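Local coordinates for alanine racemase, biosynthetic (Pseudomonas aeruginosa PAO1, PDB 6A2F), which belongs to the alanine racemase family, two-domain enzymes that join a TIM-barrel domain to a mostly beta-stranded C-terminal domain and carry a covalently attached pyridoxal phosphate, at residues 238-243 with 267-272; 260-265 with 309-314. All blocks are in the same frame, centred on the assembly; numbering follows the deposited sequence.

Contact 1. Residues 238-243 with 267-272; sequences AQLISL and GTVSCG
Two antiparallel strands of the C-terminal domain pair here, and a classic beta bulge interrupts their register. G267 opens the second segment opposite L243. Its CA lies 3.2 Å from S242 O, a CA-H...O contact, and L243 CD1 packs against its backbone. T268 comes next and is faced by two residues of the other strand, I241 and S242. T268 N donates to S242 O from above the carbonyl plane, 40° out of it. T268 O takes a nearly straight bond from I241 N, at 2.8 Å. I241 is the extra residue of the bulge, and its CG1 stands in the crowded position between backbone N and carbonyl carbon. That brings I241 CG1 close to T268 O, while CG2 reaches S270 CB. I241 also packs on E80 of the second subunit. S242 CB meets T268 CB at 3.8 Å. S242 OG bonds R130 O of the second subunit, whose R130 also packs on T268, so this face lies at the dimer interface. V269 turns to the opposite face. Its CG2 meets L240 CD2 obliquely at 3.9 Å, and its CG1 touches A238 CB. V307 and V321 pack on L240, L305 and V321 on V269. S270 ends the pairing as the centre of an inverse gamma turn. S270 N donates to Q239 O nearly along the C=O axis. S270 OG stands between backbone N and carbonyl carbon (chi1 52°), where it accepts from Q239 N at 3.2 Å and bonds P3 O.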
loop_
_atom_site.group_PDB
_atom_site.type_symbol
_atom_site.label_atom_id
_atom_site.label_comp_id
_atom_site.label_asym_id
_atom_site.label_seq_id
_atom_site.Cartn_x
_atom_site.Cartn_y
_atom_site.Cartn_z
ATOM N N ALA A 238 -6.447 15.789 -1.766
ATOM C CA ALA A 238 -6.962 15.541 -3.104
ATOM C C ALA A 238 -8.010 16.590 -3.483
ATOM O O ALA A 238 -8.079 17.658 -2.869
ATOM C CB ALA A 238 -7.536 14.134 -3.205
ATOM N N GLN A 239 -8.817 16.279 -4.496
ATOM C CA GLN A 239 -9.847 17.193 -4.972
ATOM C C GLN A 239 -11.117 16.478 -5.390
ATOM O O GLN A 239 -11.088 15.302 -5.764
ATOM C CB GLN A 239 -9.336 18.007 -6.163
ATOM C CG GLN A 239 -8.795 19.382 -5.809
ATOM C CD GLN A 239 -8.102 20.046 -6.981
ATOM O OE1 GLN A 239 -8.610 20.035 -8.107
ATOM N NE2 GLN A 239 -6.928 20.624 -6.724
ATOM N N LEU A 240 -12.230 17.204 -5.327
ATOM C CA LEU A 240 -13.469 16.769 -5.953
ATOM C C LEU A 240 -13.309 16.903 -7.460
ATOM O O LEU A 240 -13.005 17.985 -7.960
ATOM C CB LEU A 240 -14.649 17.616 -5.474
ATOM C CG LEU A 240 -15.110 17.508 -4.021
ATOM C CD1 LEU A 240 -16.268 18.469 -3.807
ATOM C CD2 LEU A 240 -15.512 16.086 -3.653
ATOM N N ILE A 241 -13.496 15.790 -8.167
ATOM C CA ILE A 241 -13.346 15.735 -9.626
ATOM C C ILE A 241 -14.695 15.496 -10.308
ATOM O O ILE A 241 -14.807 15.555 -11.543
ATOM C CB ILE A 241 -12.314 14.670 -10.070
ATOM C CG1 ILE A 241 -12.759 13.259 -9.645
ATOM C CG2 ILE A 241 -10.937 15.011 -9.515
ATOM C CD1 ILE A 241 -11.919 12.128 -10.211
ATOM N N SER A 242 -15.710 15.221 -9.492
ATOM C CA SER A 242 -17.073 15.028 -9.975
ATOM C C SER A 242 -18.090 15.274 -8.868
ATOM O O SER A 242 -17.799 15.078 -7.685
ATOM C CB SER A 242 -17.253 13.621 -10.545
ATOM O OG SER A 242 -18.538 13.473 -11.116
ATOM N N LEU A 243 -19.282 15.705 -9.271
ATOM C CA LEU A 243 -20.383 15.937 -8.348
ATOM C C LEU A 243 -21.694 15.544 -9.025
ATOM O O LEU A 243 -21.958 15.947 -10.161
ATOM C CB LEU A 243 -20.389 17.399 -7.908
ATOM C CG LEU A 243 -21.238 17.888 -6.729
ATOM C CD1 LEU A 243 -21.358 16.865 -5.608
ATOM C CD2 LEU A 243 -20.631 19.180 -6.207
ATOM N N GLY A 267 -20.045 13.296 -4.352
ATOM C CA GLY A 267 -18.817 13.785 -4.976
ATOM C C GLY A 267 -17.739 12.726 -5.086
ATOM O O GLY A 267 -17.561 11.923 -4.177
ATOM N N THR A 268 -17.019 12.730 -6.205
ATOM C CA THR A 268 -15.928 11.783 -6.439
ATOM C C THR A 268 -14.572 12.454 -6.199
ATOM O O THR A 268 -14.344 13.586 -6.628
ATOM C CB THR A 268 -16.006 11.176 -7.858
ATOM O OG1 THR A 268 -17.311 10.623 -8.063
ATOM C CG2 THR A 268 -14.959 10.071 -8.062
ATOM N N VAL A 269 -13.685 11.740 -5.508
ATOM C CA VAL A 269 -12.389 12.270 -5.086
ATOM C C VAL A 269 -11.233 11.550 -5.787
ATOM O O VAL A 269 -11.290 10.337 -6.028
ATOM C CB VAL A 269 -12.233 12.184 -3.550
ATOM C CG1 VAL A 269 -10.849 12.632 -3.098
ATOM C CG2 VAL A 269 -13.306 13.013 -2.862
ATOM N N SER A 270 -10.187 12.315 -6.100
ATOM C CA SER A 270 -9.007 11.815 -6.801
ATOM C C SER A 270 -8.031 11.085 -5.873
ATOM O O SER A 270 -6.857 11.465 -5.745
ATOM C CB SER A 270 -8.307 12.972 -7.515
ATOM O OG SER A 270 -8.073 14.045 -6.617
ATOM N N CYS A 271 -8.529 10.035 -5.225
ATOM C CA CYS A 271 -7.725 9.186 -4.341
ATOM C C CYS A 271 -8.383 7.822 -4.223
ATOM O O CYS A 271 -9.590 7.735 -4.032
ATOM C CB CYS A 271 -7.571 9.815 -2.951
ATOM S SG CYS A 271 -6.518 8.866 -1.821
ATOM N N GLY A 272 -7.588 6.765 -4.345
ATOM C CA GLY A 272 -8.094 5.398 -4.242
ATOM C C GLY A 272 -7.097 4.461 -3.599
ATOM O O GLY A 272 -6.031 4.893 -3.154
#

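Contact 2. Residues 260-265 with 309-314; sequences AERPAR and LSDLPE
S310 OG is anti to the carbonyl carbon and beside the backbone N (chi1 -61°), which directs it at the strand start at A264-R265. D311 CG takes the same position on its own residue. R262 CG sits in the crowded place between backbone N and carbonyl carbon (chi1 63°), and the chain then runs extended from CG to NE toward the loop. These torsions bring R262 NH1 to 3.0 Å from D311 OD1, a salt bridge with a fairly straight hydrogen bond. OD1 lies near the guanidinium plane, at its edge. NH1 meets OD1 from above the carboxylate plane, with the two planes 26° apart. S310 CB lies over one face of the same guanidinium, 3.4 Å from R262 NH1. S310 thus touches R262 with its CB and the backbone of R265 with its hydroxyl. R265 N donates to S310 OG at 3.1 Å, almost straight. S310 OG is also hydrogen-bonded to D308 OD1, its strongest polar partner.

The loop is a type I beta turn from L309 to L312, closed by L312 N on L309 O. It follows strand 305-308 of the C-terminal domain's mixed sheet, next to the beginning of strand 264-269. L309 N continues the strand pairing with a bond to R265 O of 2.8 Å, in the carbonyl plane. L309 CB rests 3.6 Å from that same R265 O.

R265 CG is anti to its backbone N, and the extended chain runs alongside L309 O. Its CD comes 3.7 Å from L309 O. The guanidinium then lies obliquely near P313 O, with R265 NH1 3.9 Å from P313 O, while R265 NH2 forms a salt bridge with E245 OE1.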
loop_
_atom_site.group_PDB
_atom_site.type_symbol
_atom_site.label_atom_id
_atom_site.label_comp_id
_atom_site.label_asym_id
_atom_site.label_seq_id
_atom_site.Cartn_x
_atom_site.Cartn_y
_atom_site.Cartn_z
ATOM N N ALA A 260 -28.915 5.350 -1.493
ATOM C CA ALA A 260 -29.432 6.653 -1.070
ATOM C C ALA A 260 -30.824 6.552 -0.451
ATOM O O ALA A 260 -31.734 5.956 -1.033
ATOM C CB ALA A 260 -29.440 7.624 -2.243
ATOM N N GLU A 261 -30.977 7.149 0.728
ATOM C CA GLU A 261 -32.235 7.111 1.474
ATOM C C GLU A 261 -32.995 8.438 1.440
ATOM O O GLU A 261 -34.190 8.486 1.737
ATOM C CB GLU A 261 -31.982 6.678 2.916
ATOM C CG GLU A 261 -31.615 5.206 3.055
ATOM C CD GLU A 261 -31.196 4.840 4.464
ATOM O OE1 GLU A 261 -31.574 3.740 4.923
ATOM O OE2 GLU A 261 -30.497 5.650 5.115
ATOM N N ARG A 262 -32.286 9.506 1.090
ATOM C CA ARG A 262 -32.878 10.812 0.814
ATOM C C ARG A 262 -32.221 11.326 -0.468
ATOM O O ARG A 262 -31.153 10.828 -0.835
ATOM C CB ARG A 262 -32.638 11.764 1.995
ATOM C CG ARG A 262 -31.173 12.074 2.283
ATOM C CD ARG A 262 -30.969 12.510 3.726
ATOM N NE ARG A 262 -29.571 12.850 4.000
ATOM C CZ ARG A 262 -29.113 14.084 4.207
ATOM N NH1 ARG A 262 -27.822 14.275 4.449
ATOM N NH2 ARG A 262 -29.935 15.128 4.183
ATOM N N PRO A 263 -32.846 12.301 -1.171
ATOM C CA PRO A 263 -32.151 12.812 -2.359
ATOM C C PRO A 263 -30.725 13.212 -1.982
ATOM O O PRO A 263 -30.524 13.983 -1.038
ATOM C CB PRO A 263 -32.978 14.039 -2.755
ATOM C CG PRO A 263 -34.341 13.747 -2.229
ATOM C CD PRO A 263 -34.126 12.997 -0.943
ATOM N N ALA A 264 -29.749 12.655 -2.695
ATOM C CA ALA A 264 -28.353 12.766 -2.285
ATOM C C ALA A 264 -27.470 13.528 -3.266
ATOM O O ALA A 264 -27.708 13.537 -4.476
ATOM C CB ALA A 264 -27.772 11.388 -2.003
ATOM N N ARG A 265 -26.450 14.169 -2.703
ATOM C CA ARG A 265 -25.435 14.885 -3.448
ATOM C C ARG A 265 -24.134 14.109 -3.234
ATOM O O ARG A 265 -23.689 13.938 -2.098
ATOM C CB ARG A 265 -25.332 16.308 -2.897
ATOM C CG ARG A 265 -24.751 17.340 -3.842
ATOM C CD ARG A 265 -24.894 18.741 -3.254
ATOM N NE ARG A 265 -24.157 19.732 -4.038
ATOM C CZ ARG A 265 -24.598 20.285 -5.168
ATOM N NH1 ARG A 265 -23.841 21.173 -5.805
ATOM N NH2 ARG A 265 -25.788 19.955 -5.671
ATOM N N LEU A 309 -22.013 14.461 0.039
ATOM C CA LEU A 309 -21.954 15.920 0.113
ATOM C C LEU A 309 -23.326 16.575 0.312
ATOM O O LEU A 309 -23.487 17.777 0.081
ATOM C CB LEU A 309 -21.263 16.483 -1.133
ATOM C CG LEU A 309 -19.755 16.263 -1.254
ATOM C CD1 LEU A 309 -19.288 16.659 -2.641
ATOM C CD2 LEU A 309 -18.984 17.040 -0.198
ATOM N N SER A 310 -24.297 15.780 0.763
ATOM C CA SER A 310 -25.683 16.237 0.938
ATOM C C SER A 310 -25.852 17.398 1.924
ATOM O O SER A 310 -26.724 18.241 1.734
ATOM C CB SER A 310 -26.579 15.072 1.354
ATOM O OG SER A 310 -26.586 14.065 0.358
ATOM N N ASP A 311 -25.017 17.430 2.962
ATOM C CA ASP A 311 -25.060 18.479 3.982
ATOM C C ASP A 311 -23.998 19.555 3.752
ATOM O O ASP A 311 -23.749 20.393 4.624
ATOM C CB ASP A 311 -24.914 17.877 5.384
ATOM C CG ASP A 311 -25.931 16.785 5.661
ATOM O OD1 ASP A 311 -27.137 17.004 5.423
ATOM O OD2 ASP A 311 -25.525 15.699 6.118
ATOM N N LEU A 312 -23.372 19.528 2.577
ATOM C CA LEU A 312 -22.456 20.589 2.170
ATOM C C LEU A 312 -22.853 21.139 0.793
ATOM O O LEU A 312 -22.186 20.861 -0.205
ATOM C CB LEU A 312 -21.004 20.091 2.184
ATOM C CG LEU A 312 -20.447 19.559 3.511
ATOM C CD1 LEU A 312 -19.122 18.848 3.288
ATOM C CD2 LEU A 312 -20.296 20.654 4.558
ATOM N N PRO A 313 -23.946 21.929 0.739
ATOM C CA PRO A 313 -24.529 22.377 -0.534
ATOM C C PRO A 313 -23.591 23.249 -1.365
ATOM O O PRO A 313 -23.731 23.307 -2.587
ATOM C CB PRO A 313 -25.753 23.201 -0.102
ATOM C CG PRO A 313 -25.991 22.852 1.332
ATOM C CD PRO A 313 -24.643 22.524 1.894
ATOM N N GLU A 314 -22.645 23.910 -0.701
ATOM C CA GLU A 314 -21.730 24.835 -1.370
ATOM C C GLU A 314 -20.470 24.178 -1.954
ATOM O O GLU A 314 -19.682 24.838 -2.640
ATOM C CB GLU A 314 -21.363 26.001 -0.438
ATOM C CG GLU A 314 -22.473 27.038 -0.252
ATOM C CD GLU A 314 -22.681 27.942 -1.467
ATOM O OE1 GLU A 314 -22.214 27.608 -2.578
ATOM O OE2 GLU A 314 -23.322 29.005 -1.311
#

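Contacts 1 and 2 share strand 264-269: contact 2 holds its beginning and contact 1 its end. Their centres are 15 Å apart. L309 joins them, since its CD1 packs on L243 CD1 at 3.6 Å and on L240 CD1 at 3.7 Å. R265 NH1 adds a link, 3.8 Å from L243 CD2. Contact 1 is buried and touches the second subunit, and the side chain of T268 lies about 8 Å from a bound D-lysine and about 6 Å from a malonate ion, probably from the crystallisation liquor. R130 of that subunit, bonded to S242, is the copy of a D-lysine pocket residue. Contact 2 is partly exposed, and no other chain of the assembly touches it.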